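Local atomic coordinates of putative capsular polysaccharide biosynthesis protein (Streptococcus pneumoniae serotype 4, PDB entry 6EWQ), a protein that binds pyridoxal 5'-phosphate and probably acts as an aminotransferase in capsular polysaccharide biosynthesis. Residues T42-R47 and L273-L278; V59-A64 and Y262-T267; F199-V204 and G212-W217. All coordinates share one frame; numbering follows the deposited sequence.

Overall arrangement
Following the chain from the N terminus, helix 40-53 supplies the first half of interaction 1, and strand 58-61, next along the chain, supplies the first half of interaction 2. Strands 196-200 and 213-217, antiparallel neighbours, meet in interaction 3, which closes the shortest of the three loops. The loop 262-267 then returns to 59-64, and helix 268-299, which follows directly, returns to 42-47. The three closures are therefore concentric: interaction 3 innermost, interaction 2 around it, interaction 1 outermost. Strand 213-217 lies between 196-200 and 58-61 in the mixed sheet, so interactions 2 and 3 share that sheet and both touch the cofactor. Glu46 ties the helix pair to the backbone of Cys60.

Interaction 1: T42-R47 and L273-L278; sequences TKELER and LGLVQL
Leu45 and Leu275 mark the nearest approach of two helical segments, 42-47 and 273-278, with their CA atoms 5.8 Å apart. The segments run in roughly the same direction, their axes 9.5 Å apart at closest approach and inclined by 32°. Leu45 is central. Its CD1 and CD2 rest on the backbone of Gly274, CD1 lying 3.9 Å from Gly274 C and CD2 4.0 Å from Gly274 CA; the bare glycine lets the branched end of the leucine settle against the opposite helix. CD1 of Leu45 also meets CD2 of Leu278 at 4.3 Å. From the other helix Leu275 answers with CD2, which touches the main chain of Leu45, 3.8 Å from its CA. With CG anti to its carbonyl carbon (chi1 -68°), Leu275 brings this methyl across the gap, where the aliphatic CG of Glu44 also meets it at 4.0 Å, the two side chains crossing nearly at right angles. The carboxylate of Glu44 turns to its own helix instead: OE1 takes both NE and NH2 of Arg47, NH2 at 2.7 Å, in a side-on salt bridge. OE1 lies close to the guanidinium plane, and Lys43 O sits over one face of that group. Outside the pair, Leu278 continues the packing onto Arg48, Leu49 and Tyr52 of helix 40-53, while Gln277 bonds to Glu23 and the backbone of Thr208. No hydrogen bond or salt bridge joins the two segments, so helix 40-53 packs on the long helix 268-299 through leucine methyls, backbone and the aliphatic part of Glu44, with the Glu44-Arg47 charges paired along a single helix.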
loop_
_atom_site.group_PDB
_atom_site.type_symbol
_atom_site.label_atom_id
_atom_site.label_comp_id
_atom_site.label_asym_id
_atom_site.label_seq_id
_atom_site.Cartn_x
_atom_site.Cartn_y
_atom_site.Cartn_z
ATOM N N THR A 42 -11.773 -7.736 -8.805
ATOM C CA THR A 42 -11.392 -7.833 -7.427
ATOM C C THR A 42 -12.545 -8.411 -6.659
ATOM O O THR A 42 -12.325 -9.312 -5.882
ATOM C CB THR A 42 -10.946 -6.478 -6.815
ATOM O OG1 THR A 42 -9.977 -5.867 -7.669
ATOM C CG2 THR A 42 -10.312 -6.693 -5.470
ATOM N N LYS A 43 -13.773 -7.943 -6.899
ATOM C CA LYS A 43 -14.945 -8.510 -6.186
ATOM C C LYS A 43 -15.060 -10.011 -6.515
ATOM O O LYS A 43 -15.284 -10.827 -5.618
ATOM C CB LYS A 43 -16.273 -7.789 -6.506
ATOM C CG LYS A 43 -16.291 -6.260 -6.407
ATOM C CD LYS A 43 -15.937 -5.713 -5.024
ATOM C CE LYS A 43 -15.065 -4.443 -5.106
ATOM N NZ LYS A 43 -14.515 -4.055 -3.768
ATOM N N GLU A 44 -14.890 -10.361 -7.798
ATOM C CA GLU A 44 -14.975 -11.746 -8.213
ATOM C C GLU A 44 -13.870 -12.585 -7.560
ATOM O O GLU A 44 -14.140 -13.687 -7.074
ATOM C CB GLU A 44 -14.968 -11.862 -9.744
ATOM C CG GLU A 44 -15.126 -13.286 -10.335
ATOM C CD GLU A 44 -16.353 -14.070 -9.855
ATOM O OE1 GLU A 44 -17.384 -13.466 -9.429
ATOM O OE2 GLU A 44 -16.292 -15.325 -9.923
ATOM N N LEU A 45 -12.649 -12.052 -7.506
ATOM C CA LEU A 45 -11.562 -12.753 -6.814
ATOM C C LEU A 45 -11.906 -13.028 -5.360
ATOM O O LEU A 45 -11.696 -14.140 -4.874
ATOM C CB LEU A 45 -10.238 -11.980 -6.877
ATOM C CG LEU A 45 -9.016 -12.684 -6.283
ATOM C CD1 LEU A 45 -8.874 -14.152 -6.705
ATOM C CD2 LEU A 45 -7.734 -11.966 -6.648
ATOM N N GLU A 46 -12.426 -12.025 -4.670
ATOM C CA GLU A 46 -12.783 -12.167 -3.256
ATOM C C GLU A 46 -13.818 -13.262 -3.088
ATOM O O GLU A 46 -13.675 -14.114 -2.225
ATOM C CB GLU A 46 -13.301 -10.837 -2.688
ATOM C CG GLU A 46 -12.244 -9.745 -2.584
ATOM C CD GLU A 46 -12.800 -8.354 -2.259
ATOM O OE1 GLU A 46 -14.026 -8.076 -2.414
ATOM O OE2 GLU A 46 -11.991 -7.502 -1.773
ATOM N N ARG A 47 -14.858 -13.235 -3.934
ATOM C CA ARG A 47 -15.885 -14.288 -3.950
ATOM C C ARG A 47 -15.246 -15.669 -4.112
ATOM O O ARG A 47 -15.465 -16.539 -3.276
ATOM C CB ARG A 47 -16.908 -14.069 -5.057
ATOM C CG ARG A 47 -18.132 -13.302 -4.638
ATOM C CD ARG A 47 -19.224 -13.329 -5.721
ATOM N NE ARG A 47 -18.771 -12.763 -7.009
ATOM C CZ ARG A 47 -18.650 -11.455 -7.293
ATOM N NH1 ARG A 47 -18.927 -10.534 -6.383
ATOM N NH2 ARG A 47 -18.234 -11.069 -8.510
ATOM N N LEU A 273 -4.603 -11.415 -12.442
ATOM C CA LEU A 273 -3.576 -12.438 -12.142
ATOM C C LEU A 273 -4.144 -13.486 -11.225
ATOM O O LEU A 273 -4.122 -14.665 -11.584
ATOM C CB LEU A 273 -2.314 -11.817 -11.530
ATOM C CG LEU A 273 -1.565 -10.809 -12.417
ATOM C CD1 LEU A 273 -0.443 -10.152 -11.613
ATOM C CD2 LEU A 273 -1.016 -11.462 -13.673
ATOM N N GLY A 274 -4.701 -13.027 -10.096
ATOM C CA GLY A 274 -5.290 -13.886 -9.088
ATOM C C GLY A 274 -6.391 -14.811 -9.575
ATOM O O GLY A 274 -6.425 -15.977 -9.227
ATOM N N LEU A 275 -7.272 -14.318 -10.420
ATOM C CA LEU A 275 -8.296 -15.185 -10.981
ATOM C C LEU A 275 -7.747 -16.391 -11.728
ATOM O O LEU A 275 -8.181 -17.504 -11.496
ATOM C CB LEU A 275 -9.234 -14.399 -11.908
ATOM C CG LEU A 275 -10.116 -13.393 -11.154
ATOM C CD1 LEU A 275 -10.727 -12.417 -12.159
ATOM C CD2 LEU A 275 -11.181 -14.096 -10.321
ATOM N N VAL A 276 -6.759 -16.162 -12.578
ATOM C CA VAL A 276 -6.120 -17.205 -13.371
ATOM C C VAL A 276 -5.276 -18.135 -12.515
ATOM O O VAL A 276 -5.342 -19.338 -12.674
ATOM C CB VAL A 276 -5.261 -16.560 -14.458
ATOM C CG1 VAL A 276 -4.350 -17.577 -15.108
ATOM C CG2 VAL A 276 -6.149 -15.885 -15.504
ATOM N N GLN A 277 -4.462 -17.566 -11.607
ATOM C CA GLN A 277 -3.662 -18.354 -10.642
ATOM C C GLN A 277 -4.539 -19.346 -9.898
ATOM O O GLN A 277 -4.131 -20.491 -9.651
ATOM C CB GLN A 277 -2.969 -17.453 -9.601
ATOM C CG GLN A 277 -1.812 -16.628 -10.122
ATOM C CD GLN A 277 -0.477 -17.343 -10.087
ATOM O OE1 GLN A 277 0.056 -17.656 -8.995
ATOM N NE2 GLN A 277 0.088 -17.624 -11.277
ATOM N N LEU A 278 -5.718 -18.864 -9.489
ATOM C CA LEU A 278 -6.639 -19.655 -8.667
ATOM C C LEU A 278 -7.209 -20.800 -9.479
ATOM O O LEU A 278 -7.428 -21.884 -8.933
ATOM C CB LEU A 278 -7.764 -18.777 -8.120
ATOM C CG LEU A 278 -8.753 -19.433 -7.186
ATOM C CD1 LEU A 278 -8.085 -20.073 -5.987
ATOM C CD2 LEU A 278 -9.730 -18.386 -6.713
#

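Interaction 2: V59-A64 and Y262-T267; sequences VCLNSA and YKCNMT. With PLP (pyridoxal-5'-phosphate), chain E.
Asn62 and Cys264 share the direct hydrogen bond between the segments: Asn62 N donates to Cys264 O over 2.9 Å, bent to 136° at the hydrogen and arriving from above the carbonyl plane. A water adds a second link, accepting from Met266 N and donating to Cys60 O at 2.6 Å. Among van der Waals contacts, the amide of Asn62 lies against Cys264, its ND2 3.2 Å from Cys264 CA and its OD1 3.4 Å from Cys264 CB. Met266, with CG anti to the backbone N (chi1 174°), lays its sulfur end beside strand 58-61: SD is 3.8 Å from Cys60 CB, and CE reaches Leu61 O at 3.2 Å. Leu61 CD2 lies against Cys264 O, with SG farther off. At the N terminus of helix 64-75, Ala64 N donates to PLP O3P at 3.2 Å (163°), and Ser63 caps that helix through Ala66 N. Lys263 touches the other bound PLP, bonds through NZ to Asn265 OD1 and forms a salt bridge with Glu211 of the second subunit, placing the contact between the dimer's two cofactor sites. Cys60 and Met266 pack on Leu45 of helix 40-53, Leu61 and Cys264 on helix 64-75, and strand 213-217 flanks 58-61 within the sheet.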
loop_
_atom_site.group_PDB
_atom_site.type_symbol
_atom_site.label_atom_id
_atom_site.label_comp_id
_atom_site.label_asym_id
_atom_site.label_seq_id
_atom_site.Cartn_x
_atom_site.Cartn_y
_atom_site.Cartn_z
ATOM N N VAL A 59 -11.452 -9.917 1.862
ATOM C CA VAL A 59 -11.065 -8.561 1.441
ATOM C C VAL A 59 -9.691 -8.630 0.776
ATOM O O VAL A 59 -8.720 -9.046 1.392
ATOM C CB VAL A 59 -10.992 -7.635 2.652
ATOM C CG1 VAL A 59 -10.719 -6.209 2.217
ATOM C CG2 VAL A 59 -12.284 -7.735 3.461
ATOM N N CYS A 60 -9.635 -8.307 -0.505
ATOM C CA CYS A 60 -8.395 -8.366 -1.276
ATOM C C CYS A 60 -7.735 -7.000 -1.148
ATOM O O CYS A 60 -8.372 -5.966 -1.329
ATOM C CB CYS A 60 -8.668 -8.759 -2.735
ATOM S SG CYS A 60 -8.899 -10.568 -2.922
ATOM N N LEU A 61 -6.452 -7.024 -0.816
ATOM C CA LEU A 61 -5.622 -5.825 -0.552
ATOM C C LEU A 61 -4.320 -5.908 -1.323
ATOM O O LEU A 61 -4.091 -6.863 -2.126
ATOM C CB LEU A 61 -5.371 -5.737 0.958
ATOM C CG LEU A 61 -6.628 -5.626 1.816
ATOM C CD1 LEU A 61 -6.267 -5.737 3.300
ATOM C CD2 LEU A 61 -7.382 -4.344 1.580
ATOM N N ASN A 62 -3.459 -4.912 -1.106
ATOM C CA ASN A 62 -2.220 -4.808 -1.843
ATOM C C ASN A 62 -1.013 -5.504 -1.215
ATOM O O ASN A 62 0.037 -5.531 -1.825
ATOM C CB ASN A 62 -1.802 -3.348 -2.128
ATOM C CG ASN A 62 -1.471 -2.564 -0.862
ATOM O OD1 ASN A 62 -1.280 -3.143 0.211
ATOM N ND2 ASN A 62 -1.358 -1.264 -0.992
ATOM N N SER A 63 -1.180 -6.033 -0.014
ATOM C CA SER A 63 -0.186 -6.881 0.596
ATOM C C SER A 63 -0.778 -7.672 1.749
ATOM O O SER A 63 -1.762 -7.288 2.338
ATOM C CB SER A 63 0.994 -6.018 1.113
ATOM O OG SER A 63 0.606 -5.243 2.201
ATOM N N ALA A 64 -0.125 -8.760 2.122
ATOM C CA ALA A 64 -0.445 -9.434 3.387
ATOM C C ALA A 64 -0.091 -8.570 4.592
ATOM O O ALA A 64 -0.759 -8.649 5.629
ATOM C CB ALA A 64 0.278 -10.768 3.504
ATOM N N TYR A 262 -6.495 4.436 5.304
ATOM C CA TYR A 262 -5.271 3.926 4.658
ATOM C C TYR A 262 -5.552 3.748 3.191
ATOM O O TYR A 262 -6.576 4.210 2.719
ATOM C CB TYR A 262 -4.736 2.640 5.374
ATOM C CG TYR A 262 -4.517 2.964 6.805
ATOM C CD1 TYR A 262 -3.323 3.529 7.239
ATOM C CD2 TYR A 262 -5.562 2.838 7.716
ATOM C CE1 TYR A 262 -3.174 3.932 8.569
ATOM C CE2 TYR A 262 -5.405 3.209 9.041
ATOM C CZ TYR A 262 -4.223 3.763 9.456
ATOM O OH TYR A 262 -4.114 4.156 10.762
ATOM N N LYS A 263 -4.610 3.143 2.470
ATOM C CA LYS A 263 -4.641 3.109 1.030
ATOM C C LYS A 263 -3.952 1.851 0.636
ATOM O O LYS A 263 -2.726 1.815 0.539
ATOM C CB LYS A 263 -3.949 4.335 0.467
ATOM C CG LYS A 263 -3.744 4.314 -1.067
ATOM C CD LYS A 263 -5.051 4.499 -1.793
ATOM C CE LYS A 263 -4.973 4.054 -3.246
ATOM N NZ LYS A 263 -6.359 3.854 -3.803
ATOM N N CYS A 264 -4.740 0.777 0.561
ATOM C CA CYS A 264 -4.186 -0.544 0.312
ATOM C C CYS A 264 -5.137 -1.454 -0.376
ATOM O O CYS A 264 -5.069 -2.667 -0.218
ATOM C CB CYS A 264 -3.680 -1.185 1.592
ATOM S SG CYS A 264 -4.812 -1.153 3.005
ATOM N N ASN A 265 -5.973 -0.863 -1.225
ATOM C CA ASN A 265 -6.881 -1.619 -2.099
ATOM C C ASN A 265 -6.121 -2.359 -3.183
ATOM O O ASN A 265 -5.025 -1.986 -3.523
ATOM C CB ASN A 265 -7.912 -0.696 -2.767
ATOM C CG ASN A 265 -7.279 0.382 -3.635
ATOM O OD1 ASN A 265 -6.460 1.205 -3.154
ATOM N ND2 ASN A 265 -7.694 0.438 -4.892
ATOM N N MET A 266 -6.712 -3.451 -3.672
ATOM C CA MET A 266 -6.151 -4.209 -4.796
ATOM C C MET A 266 -6.748 -3.699 -6.121
ATOM O O MET A 266 -7.949 -3.522 -6.238
ATOM C CB MET A 266 -6.410 -5.707 -4.609
ATOM C CG MET A 266 -5.990 -6.521 -5.804
ATOM S SD MET A 266 -6.304 -8.284 -5.699
ATOM C CE MET A 266 -5.124 -8.774 -4.452
ATOM N N THR A 267 -5.893 -3.577 -7.145
ATOM C CA THR A 267 -6.342 -3.222 -8.448
ATOM C C THR A 267 -6.867 -4.455 -9.169
ATOM O O THR A 267 -6.412 -5.562 -8.890
ATOM C CB THR A 267 -5.192 -2.670 -9.303
ATOM O OG1 THR A 267 -4.233 -3.706 -9.592
ATOM C CG2 THR A 267 -4.534 -1.515 -8.596
HETATM N N1 PLP E . 4.441 -13.101 6.622
HETATM C C2 PLP E . 5.286 -14.019 6.054
HETATM C C2A PLP E . 5.629 -15.239 6.838
HETATM C C3 PLP E . 5.836 -13.797 4.687
HETATM O O3 PLP E . 6.668 -14.647 4.069
HETATM C C4 PLP E . 5.489 -12.626 3.908
HETATM C C4A PLP E . 6.087 -12.450 2.468
HETATM C C5 PLP E . 4.554 -11.681 4.649
HETATM C C6 PLP E . 4.086 -11.982 5.946
HETATM C C5A PLP E . 4.066 -10.395 4.034
HETATM O O4P PLP E . 3.843 -10.596 2.659
HETATM P P PLP E . 3.562 -9.357 1.696
HETATM O O1P PLP E . 4.938 -9.082 1.134
HETATM O O2P PLP E . 3.122 -8.292 2.649
HETATM O O3P PLP E . 2.471 -9.975 0.803
HETATM O O HOH W 1 -9.316 -3.916 -2.667
#

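Interaction 3: F199-V204 and G212-W217; sequences FSFHAV and GGSATW. With PLP (pyridoxal-5'-phosphate), chain E.
An antiparallel strand pair of the central mixed sheet, 196-200 and 213-217, joined by a long loop that contains Lys205, brings Phe199 opposite Ser214 and Ser200 opposite Gly213 beside the cofactor phosphate. Phe199 and Ser214 form a hydrogen-bonded pair: Phe199 N donates to Ser214 O (2.9 Å, 161°), and Ser214 N returns a bond to Phe199 O. Beyond the non-hydrogen-bonded Ser200-Gly213 pair, Phe201 N donates to Gly212 O at 2.9 Å, a straight bond at the hydrogen (168°) that meets the carbonyl from above its plane. The Phe201 ring lies over Gly213, whose CA stands 3.8 Å from the ring centroid in a CH-pi contact displaced toward the rim. Because Gly213 carries no side chain, its CA can pass 3.1 Å from Phe199 O at the non-hydrogen-bonded pair. Ser214 OG sits between the two aromatic residues, 3.4 Å from Phe199 CD2 at that ring's edge and 3.6 Å from Phe201 CZ. Thr216 CG2 meets the Phe199 edge at CE2, 3.9 Å away. Phe207 packs edge-to-face with Phe201. Ser200 OG, placed anti to its backbone N (chi1 -174°), faces the phosphate of PLP, although its exact position is doubtful. His202 CB approaches the same phosphate, and Val204 N donates to His202 ND1 from well out of the ring plane. PLP is also hydrogen-bonded by Ala64 N, Thr65 OG1 and His179 NE2. The chemistry is thus divided: backbone bonds and aromatic-glycine packing join the strands, while Ser200, a cofactor-binding residue, lies at the phosphate near Lys205, the residue predicted to carry the cofactor.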
loop_
_atom_site.group_PDB
_atom_site.type_symbol
_atom_site.label_atom_id
_atom_site.label_comp_id
_atom_site.label_asym_id
_atom_site.label_seq_id
_atom_site.Cartn_x
_atom_site.Cartn_y
_atom_site.Cartn_z
ATOM N N PHE A 199 -3.424 -13.574 3.930
ATOM C CA PHE A 199 -2.663 -14.309 2.909
ATOM C C PHE A 199 -1.812 -13.363 2.054
ATOM O O PHE A 199 -2.147 -12.199 1.894
ATOM C CB PHE A 199 -3.615 -15.025 1.942
ATOM C CG PHE A 199 -4.432 -16.106 2.552
ATOM C CD1 PHE A 199 -3.876 -17.363 2.785
ATOM C CD2 PHE A 199 -5.753 -15.880 2.898
ATOM C CE1 PHE A 199 -4.642 -18.398 3.345
ATOM C CE2 PHE A 199 -6.537 -16.921 3.455
ATOM C CZ PHE A 199 -5.967 -18.168 3.693
ATOM N N SER A 200 -0.719 -13.875 1.474
ATOM C CA SER A 200 0.182 -13.072 0.629
ATOM C C SER A 200 0.195 -13.616 -0.770
ATOM O O SER A 200 0.311 -14.828 -0.968
ATOM C CB SER A 200 1.616 -13.063 1.189
ATOM O OG SER A 200 2.431 -12.193 0.462
ATOM N N PHE A 201 0.098 -12.710 -1.724
ATOM C CA PHE A 201 0.164 -13.046 -3.150
ATOM C C PHE A 201 1.372 -12.355 -3.758
ATOM O O PHE A 201 1.393 -11.967 -4.943
ATOM C CB PHE A 201 -1.115 -12.594 -3.853
ATOM C CG PHE A 201 -2.396 -12.948 -3.133
ATOM C CD1 PHE A 201 -2.558 -14.153 -2.468
ATOM C CD2 PHE A 201 -3.508 -12.068 -3.195
ATOM C CE1 PHE A 201 -3.769 -14.443 -1.841
ATOM C CE2 PHE A 201 -4.724 -12.364 -2.588
ATOM C CZ PHE A 201 -4.848 -13.543 -1.901
ATOM N N HIS A 202 2.383 -12.157 -2.934
ATOM C CA HIS A 202 3.632 -11.550 -3.371
ATOM C C HIS A 202 4.322 -12.430 -4.439
ATOM O O HIS A 202 4.046 -13.638 -4.535
ATOM C CB HIS A 202 4.509 -11.373 -2.135
ATOM C CG HIS A 202 5.860 -10.840 -2.418
ATOM N ND1 HIS A 202 6.923 -11.661 -2.707
ATOM C CD2 HIS A 202 6.341 -9.583 -2.405
ATOM C CE1 HIS A 202 8.013 -10.928 -2.864
ATOM N NE2 HIS A 202 7.679 -9.661 -2.687
ATOM N N ALA A 203 5.142 -11.817 -5.295
ATOM C CA ALA A 203 5.828 -12.521 -6.396
ATOM C C ALA A 203 6.367 -13.907 -6.097
ATOM O O ALA A 203 6.203 -14.789 -6.932
ATOM C CB ALA A 203 6.920 -11.667 -6.968
ATOM N N VAL A 204 7.006 -14.080 -4.928
ATOM C CA VAL A 204 7.688 -15.327 -4.534
ATOM C C VAL A 204 6.796 -16.351 -3.837
ATOM O O VAL A 204 7.258 -17.454 -3.542
ATOM C CB VAL A 204 8.981 -15.077 -3.668
ATOM C CG1 VAL A 204 9.893 -14.035 -4.312
ATOM C CG2 VAL A 204 8.701 -14.643 -2.238
ATOM N N GLY A 212 0.257 -8.347 -3.549
ATOM C CA GLY A 212 -1.105 -8.476 -3.124
ATOM C C GLY A 212 -1.257 -9.319 -1.901
ATOM O O GLY A 212 -0.291 -9.876 -1.354
ATOM N N GLY A 213 -2.495 -9.385 -1.447
ATOM C CA GLY A 213 -2.900 -10.264 -0.369
ATOM C C GLY A 213 -4.357 -10.089 0.039
ATOM O O GLY A 213 -5.157 -9.481 -0.668
ATOM N N SER A 214 -4.730 -10.726 1.146
ATOM C CA SER A 214 -6.144 -10.734 1.562
ATOM C C SER A 214 -6.296 -10.944 3.031
ATOM O O SER A 214 -5.421 -11.513 3.663
ATOM C CB SER A 214 -6.964 -11.802 0.811
ATOM O OG SER A 214 -6.527 -13.092 1.203
ATOM N N ALA A 215 -7.389 -10.413 3.572
ATOM C CA ALA A 215 -7.839 -10.688 4.913
ATOM C C ALA A 215 -9.143 -11.465 4.774
ATOM O O ALA A 215 -9.968 -11.155 3.902
ATOM C CB ALA A 215 -8.064 -9.408 5.683
ATOM N N THR A 216 -9.319 -12.467 5.632
ATOM C CA THR A 216 -10.594 -13.206 5.758
ATOM C C THR A 216 -10.771 -13.613 7.208
ATOM O O THR A 216 -9.902 -13.348 8.045
ATOM C CB THR A 216 -10.689 -14.407 4.774
ATOM O OG1 THR A 216 -12.014 -14.920 4.747
ATOM C CG2 THR A 216 -9.734 -15.552 5.117
ATOM N N TRP A 217 -11.901 -14.259 7.498
ATOM C CA TRP A 217 -12.227 -14.656 8.869
ATOM C C TRP A 217 -13.163 -15.831 8.855
ATOM O O TRP A 217 -13.964 -15.945 7.959
ATOM C CB TRP A 217 -12.859 -13.502 9.632
ATOM C CG TRP A 217 -14.049 -12.884 8.985
ATOM C CD1 TRP A 217 -15.350 -13.189 9.219
ATOM C CD2 TRP A 217 -14.053 -11.798 8.045
ATOM N NE1 TRP A 217 -16.165 -12.381 8.478
ATOM C CE2 TRP A 217 -15.400 -11.526 7.731
ATOM C CE3 TRP A 217 -13.048 -11.036 7.426
ATOM C CZ2 TRP A 217 -15.779 -10.511 6.832
ATOM C CZ3 TRP A 217 -13.429 -10.034 6.498
ATOM C CH2 TRP A 217 -14.787 -9.773 6.237
HETATM N N1 PLP E . 4.441 -13.101 6.622
HETATM C C2 PLP E . 5.286 -14.019 6.054
HETATM C C2A PLP E . 5.629 -15.239 6.838
HETATM C C3 PLP E . 5.836 -13.797 4.687
HETATM O O3 PLP E . 6.668 -14.647 4.069
HETATM C C4 PLP E . 5.489 -12.626 3.908
HETATM C C4A PLP E . 6.087 -12.450 2.468
HETATM C C5 PLP E . 4.554 -11.681 4.649
HETATM C C6 PLP E . 4.086 -11.982 5.946
HETATM C C5A PLP E . 4.066 -10.395 4.034
HETATM O O4P PLP E . 3.843 -10.596 2.659
HETATM P P PLP E . 3.562 -9.357 1.696
HETATM O O1P PLP E . 4.938 -9.082 1.134
HETATM O O2P PLP E . 3.122 -8.292 2.649
HETATM O O3P PLP E . 2.471 -9.975 0.803
#